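3-hydroxyisobutyrate dehydrogenase (Salmonella typhimurium, PDB 3G0O) probably catalyses the oxidation of L-threonate to 2-oxo-tetronate, with NAD(+) as the preferred cosubstrate and NADP(+) as an alternative. Local coordinates at residues G146-A149 and A150-L154; S105-D108 and A109-A113. All coordinates share one frame; numbering follows the deposited sequence.

Contact 1: G146-A149 and A150-L154; sequences GSEA and AFTRL
Ser147 and Ala150 start helix 148-161 with an N-cap: Ser147 OG accepts from Ala150 N at 3.1 Å, with an N-H...O angle of 151°. The serine rotamer explains the bond, because a chi1 of 69° holds OG between the backbone N and the carbonyl carbon, turned back onto the first helical turn. OG also lies 3.6 Å from Ala150 CB, and the straight bond from Phe151 N to Ser147 O (3.1 Å, 172°) closes the turn.

The tight side of the contact is formed by Gly146, Ala150 and Phe151, all buried. Gly146 O meets the edge of the Phe151 ring near its plane, 3.3 Å from CE2, so a carbonyl oxygen faces the ring's hydrogen-bearing rim rather than its pi cloud. Arg167 adds a cation-pi interaction with the same ring.

Glu148, Ala149 and Thr152 make the exposed side, where polar groups take over. Thr152 OG1 donates to Glu148 O at 2.8 Å, while Thr152 N donates to the same oxygen at 2.9 Å from the opposite face of the carbonyl plane. Two donors thus grip one acceptor. Glu148 leaves the helix with CG anti to its own N, then bends at chi2, which brings OE2 within 2.9 Å of Thr152 OG1; its other oxygen, OE1, forms a salt bridge with Arg167.

Arg153 turns its guanidinium away to Asp66, a salt bridge, and to Gly95 O. The helix links strands 140-145 and 162-169 of the nucleotide-binding domain: Gly146 pairs through its backbone with Ser169, Phe151 and Leu154 pack on Leu124 of strand 122-129, and Leu154 continues onto Ala97 and Met99 of strand 97-100.

Contact 2: S105-D108 and A109-A113; sequences SSAD and AQEIA
Gln110 places its carboxamide so that Ser106 OG falls in the amide plane, only 6° out of it. NE2 donates to that hydroxyl oxygen at 2.9 Å, though with a bent N-H...O angle of 136°, and makes a second, weak bond to Ser106 O. The other flat groups are the carboxylates of Asp108 and Glu111, whose planes stand 68° apart and therefore do not stack. Asp108 OD1 and Ala107 O both lie to the same side of the Glu111 carboxylate plane, with OD1 3.7 Å from Glu111 OE1 and Ala107 O 3.3 Å from Glu111 OE2. Along its length, the extended Glu111 chain brushes the same backbone oxygen, CG passing 3.2 Å from Ala107 O.

Ser106 OG also makes a weak bond to Gly173 O. Ser105 supplies the N-cap of helix 106-117: its OG accepts from Asp108 N at 3.0 Å. The backbone then runs as a regular helix, as in Ile112 N to Asp108 O at 2.9 Å. On the inner side, Ile112 packs against Val78 and Leu82 of helix 75-82, and Ala109 against Ser176 of helix 174-202.

The two acids would be expected to repel each other, but two partners mediate between them. A water donates to Asp108 OD1 and to Glu111 OE2 (2.8 Å), and Arg79 NH2 forms salt bridges with both residues. Shared positive charge, together with a place in the first turns of the helix, where the dipole probably favours acidic groups, is consistent with both carboxylates staying ionised.

In the fold
Contacts 1 and 2 repeat one local event, a serine N-cap opening a helix of the Rossmann-type domain, at two places whose centres lie about 17 Å apart and which do not touch. Both are partly buried, and both helices pack on strand 122-129. Their surroundings differ. Contact 1 follows strand 140-145, which runs antiparallel to its neighbour 122-129, and its inner side is aromatic and aliphatic. Contact 2 follows strand 97-100 and also faces helix 174-202; Ala109 is about 9 Å, side chain to side chain, from Lys179, the predicted active-site residue. The salt bridges differ too: Arg167 pairs with one carboxylate (Glu148) in contact 1, whereas Arg79 pairs with two (Asp108 and Glu111) in contact 2.

Contact 1: G146-A149 and A150-L154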
ATOM      1  N   GLY A 146     -12.884 -19.947  15.261  1.00 19.34           N
ATOM      2  CA  GLY A 146     -13.001 -21.311  15.739  1.00 19.83           C
ATOM      3  C   GLY A 146     -13.442 -21.337  17.189  1.00 19.93           C
ATOM      4  O   GLY A 146     -13.588 -20.289  17.818  1.00 19.63           O
ATOM      5  N   SER A 147     -13.630 -22.544  17.719  1.00 20.17           N
ATOM      6  CA  SER A 147     -14.090 -22.747  19.091  1.00 21.41           C
ATOM      7  C   SER A 147     -13.139 -22.266  20.176  1.00 21.21           C
ATOM      8  O   SER A 147     -11.950 -22.043  19.945  1.00 21.10           O
ATOM      9  CB  SER A 147     -14.378 -24.228  19.326  1.00 20.28           C
ATOM     10  OG  SER A 147     -13.168 -24.965  19.320  1.00 20.06           O
ATOM     11  N   GLU A 148     -13.686 -22.121  21.377  1.00 21.52           N
ATOM     12  CA  GLU A 148     -12.913 -21.686  22.529  1.00 22.42           C
ATOM     13  C   GLU A 148     -11.884 -22.765  22.839  1.00 20.23           C
ATOM     14  O   GLU A 148     -10.773 -22.475  23.284  1.00 21.43           O
ATOM     15  CB  GLU A 148     -13.837 -21.484  23.735  1.00 24.10           C
ATOM     16  CG  GLU A 148     -13.126 -20.986  24.980  1.00 27.07           C
ATOM     17  CD  GLU A 148     -12.379 -19.691  24.738  1.00 29.62           C
ATOM     18  OE1 GLU A 148     -13.010 -18.715  24.278  1.00 28.68           O
ATOM     19  OE2 GLU A 148     -11.160 -19.650  25.009  1.00 30.49           O
ATOM     20  N   ALA A 149     -12.264 -24.011  22.586  1.00 19.71           N
ATOM     21  CA  ALA A 149     -11.380 -25.140  22.829  1.00 20.42           C
ATOM     22  C   ALA A 149     -10.152 -25.050  21.926  1.00 20.30           C
ATOM     23  O   ALA A 149      -9.037 -25.332  22.358  1.00 20.52           O
ATOM     24  CB  ALA A 149     -12.121 -26.446  22.582  1.00 19.58           C
ATOM     25  N   ALA A 150     -10.355 -24.652  20.671  1.00 18.74           N
ATOM     26  CA  ALA A 150      -9.237 -24.535  19.733  1.00 18.67           C
ATOM     27  C   ALA A 150      -8.328 -23.372  20.119  1.00 17.69           C
ATOM     28  O   ALA A 150      -7.107 -23.517  20.152  1.00 18.36           O
ATOM     29  CB  ALA A 150      -9.760 -24.344  18.303  1.00 18.10           C
ATOM     30  N   PHE A 151      -8.926 -22.217  20.404  1.00 17.36           N
ATOM     31  CA  PHE A 151      -8.155 -21.040  20.790  1.00 17.65           C
ATOM     32  C   PHE A 151      -7.346 -21.290  22.055  1.00 19.21           C
ATOM     33  O   PHE A 151      -6.180 -20.902  22.147  1.00 17.94           O
ATOM     34  CB  PHE A 151      -9.084 -19.841  21.014  1.00 18.77           C
ATOM     35  CG  PHE A 151      -9.392 -19.066  19.759  1.00 18.15           C
ATOM     36  CD1 PHE A 151      -8.405 -18.305  19.137  1.00 19.79           C
ATOM     37  CD2 PHE A 151     -10.657 -19.115  19.186  1.00 19.51           C
ATOM     38  CE1 PHE A 151      -8.675 -17.603  17.960  1.00 19.82           C
ATOM     39  CE2 PHE A 151     -10.936 -18.415  18.007  1.00 20.03           C
ATOM     40  CZ  PHE A 151      -9.941 -17.660  17.396  1.00 18.19           C
ATOM     41  N   THR A 152      -7.972 -21.942  23.028  1.00 19.79           N
ATOM     42  CA  THR A 152      -7.312 -22.229  24.293  1.00 20.25           C
ATOM     43  C   THR A 152      -6.145 -23.196  24.129  1.00 18.71           C
ATOM     44  O   THR A 152      -5.059 -22.957  24.647  1.00 19.16           O
ATOM     45  CB  THR A 152      -8.310 -22.814  25.320  1.00 20.74           C
ATOM     46  OG1 THR A 152      -9.336 -21.850  25.592  1.00 22.41           O
ATOM     47  CG2 THR A 152      -7.595 -23.167  26.624  1.00 19.95           C
ATOM     48  N   ARG A 153      -6.371 -24.284  23.405  1.00 19.47           N
ATOM     49  CA  ARG A 153      -5.334 -25.283  23.194  1.00 20.83           C
ATOM     50  C   ARG A 153      -4.135 -24.710  22.448  1.00 20.68           C
ATOM     51  O   ARG A 153      -2.990 -25.041  22.754  1.00 20.92           O
ATOM     52  CB  ARG A 153      -5.891 -26.460  22.398  1.00 22.56           C
ATOM     53  CG  ARG A 153      -5.030 -27.700  22.461  1.00 25.99           C
ATOM     54  CD  ARG A 153      -5.190 -28.381  23.814  1.00 27.58           C
ATOM     55  NE  ARG A 153      -4.625 -29.720  23.794  1.00 31.06           N
ATOM     56  CZ  ARG A 153      -3.391 -30.016  24.177  1.00 32.11           C
ATOM     57  NH1 ARG A 153      -2.576 -29.072  24.629  1.00 34.08           N
ATOM     58  NH2 ARG A 153      -2.965 -31.255  24.076  1.00 32.09           N
ATOM     59  N   LEU A 154      -4.406 -23.842  21.476  1.00 20.28           N
ATOM     60  CA  LEU A 154      -3.348 -23.249  20.660  1.00 19.34           C
ATOM     61  C   LEU A 154      -2.676 -21.995  21.207  1.00 20.49           C
ATOM     62  O   LEU A 154      -1.723 -21.494  20.611  1.00 20.08           O
ATOM     63  CB  LEU A 154      -3.893 -22.957  19.259  1.00 17.66           C
ATOM     64  CG  LEU A 154      -4.172 -24.182  18.390  1.00 16.85           C
ATOM     65  CD1 LEU A 154      -5.093 -23.800  17.240  1.00 16.63           C
ATOM     66  CD2 LEU A 154      -2.860 -24.757  17.873  1.00 17.58           C
TER

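Contact 2: S105-D108 and A109-A113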
ATOM      1  N   SER A 105     -10.944 -21.796   0.897  1.00 18.85           N
ATOM      2  CA  SER A 105     -12.294 -21.259   0.902  1.00 20.29           C
ATOM      3  C   SER A 105     -12.922 -21.482   2.269  1.00 20.18           C
ATOM      4  O   SER A 105     -12.462 -22.323   3.047  1.00 20.96           O
ATOM      5  CB  SER A 105     -13.148 -21.956  -0.153  1.00 19.72           C
ATOM      6  OG  SER A 105     -13.430 -23.287   0.238  1.00 17.60           O
ATOM      7  N   SER A 106     -13.964 -20.716   2.563  1.00 21.13           N
ATOM      8  CA  SER A 106     -14.671 -20.854   3.826  1.00 21.91           C
ATOM      9  C   SER A 106     -15.297 -22.243   3.891  1.00 22.84           C
ATOM     10  O   SER A 106     -15.302 -22.890   4.946  1.00 23.00           O
ATOM     11  CB  SER A 106     -15.765 -19.800   3.944  1.00 23.17           C
ATOM     12  OG  SER A 106     -16.417 -19.894   5.194  1.00 27.05           O
ATOM     13  N   ALA A 107     -15.820 -22.704   2.757  1.00 21.31           N
ATOM     14  CA  ALA A 107     -16.442 -24.023   2.694  1.00 22.72           C
ATOM     15  C   ALA A 107     -15.429 -25.106   3.064  1.00 22.22           C
ATOM     16  O   ALA A 107     -15.737 -26.000   3.847  1.00 22.26           O
ATOM     17  CB  ALA A 107     -16.995 -24.274   1.291  1.00 21.74           C
ATOM     18  N   ASP A 108     -14.225 -25.023   2.501  1.00 21.83           N
ATOM     19  CA  ASP A 108     -13.196 -26.013   2.799  1.00 22.57           C
ATOM     20  C   ASP A 108     -12.783 -25.993   4.268  1.00 21.74           C
ATOM     21  O   ASP A 108     -12.554 -27.045   4.872  1.00 21.31           O
ATOM     22  CB  ASP A 108     -11.969 -25.806   1.913  1.00 24.22           C
ATOM     23  CG  ASP A 108     -12.136 -26.420   0.530  1.00 27.74           C
ATOM     24  OD1 ASP A 108     -12.799 -27.472   0.417  1.00 30.34           O
ATOM     25  OD2 ASP A 108     -11.592 -25.866  -0.443  1.00 30.13           O
ATOM     26  N   ALA A 109     -12.683 -24.800   4.847  1.00 21.44           N
ATOM     27  CA  ALA A 109     -12.322 -24.683   6.255  1.00 22.75           C
ATOM     28  C   ALA A 109     -13.382 -25.370   7.123  1.00 24.36           C
ATOM     29  O   ALA A 109     -13.058 -26.055   8.099  1.00 23.86           O
ATOM     30  CB  ALA A 109     -12.196 -23.219   6.648  1.00 20.78           C
ATOM     31  N   GLN A 110     -14.650 -25.182   6.768  1.00 24.50           N
ATOM     32  CA  GLN A 110     -15.743 -25.790   7.520  1.00 26.19           C
ATOM     33  C   GLN A 110     -15.783 -27.309   7.337  1.00 26.68           C
ATOM     34  O   GLN A 110     -16.006 -28.049   8.295  1.00 26.10           O
ATOM     35  CB  GLN A 110     -17.075 -25.169   7.096  1.00 27.59           C
ATOM     36  CG  GLN A 110     -17.205 -23.701   7.471  1.00 31.22           C
ATOM     37  CD  GLN A 110     -18.434 -23.048   6.869  1.00 34.16           C
ATOM     38  OE1 GLN A 110     -19.555 -23.501   7.080  1.00 36.07           O
ATOM     39  NE2 GLN A 110     -18.226 -21.976   6.113  1.00 36.93           N
ATOM     40  N   GLU A 111     -15.563 -27.768   6.108  1.00 26.16           N
ATOM     41  CA  GLU A 111     -15.560 -29.198   5.814  1.00 27.89           C
ATOM     42  C   GLU A 111     -14.427 -29.901   6.566  1.00 28.40           C
ATOM     43  O   GLU A 111     -14.612 -30.978   7.142  1.00 27.05           O
ATOM     44  CB  GLU A 111     -15.395 -29.418   4.312  1.00 29.93           C
ATOM     45  CG  GLU A 111     -16.626 -29.051   3.491  1.00 35.80           C
ATOM     46  CD  GLU A 111     -16.319 -28.883   2.009  1.00 39.34           C
ATOM     47  OE1 GLU A 111     -15.563 -29.709   1.454  1.00 41.11           O
ATOM     48  OE2 GLU A 111     -16.844 -27.926   1.398  1.00 41.38           O
ATOM     49  N   ILE A 112     -13.253 -29.281   6.556  1.00 26.46           N
ATOM     50  CA  ILE A 112     -12.085 -29.827   7.231  1.00 25.44           C
ATOM     51  C   ILE A 112     -12.287 -29.843   8.741  1.00 26.04           C
ATOM     52  O   ILE A 112     -11.898 -30.797   9.416  1.00 25.59           O
ATOM     53  CB  ILE A 112     -10.823 -28.994   6.896  1.00 24.07           C
ATOM     54  CG1 ILE A 112     -10.499 -29.137   5.407  1.00 23.79           C
ATOM     55  CG2 ILE A 112      -9.652 -29.434   7.764  1.00 23.25           C
ATOM     56  CD1 ILE A 112      -9.401 -28.218   4.919  1.00 23.43           C
ATOM     57  N   ALA A 113     -12.893 -28.785   9.271  1.00 25.41           N
ATOM     58  CA  ALA A 113     -13.133 -28.696  10.707  1.00 26.39           C
ATOM     59  C   ALA A 113     -14.096 -29.790  11.165  1.00 27.25           C
ATOM     60  O   ALA A 113     -13.899 -30.403  12.215  1.00 27.06           O
ATOM     61  CB  ALA A 113     -13.691 -27.327  11.059  1.00 27.05           C
TER
HETATM   62  O   HOH W   1     -15.574 -27.301  -1.022  1.00 36.39           O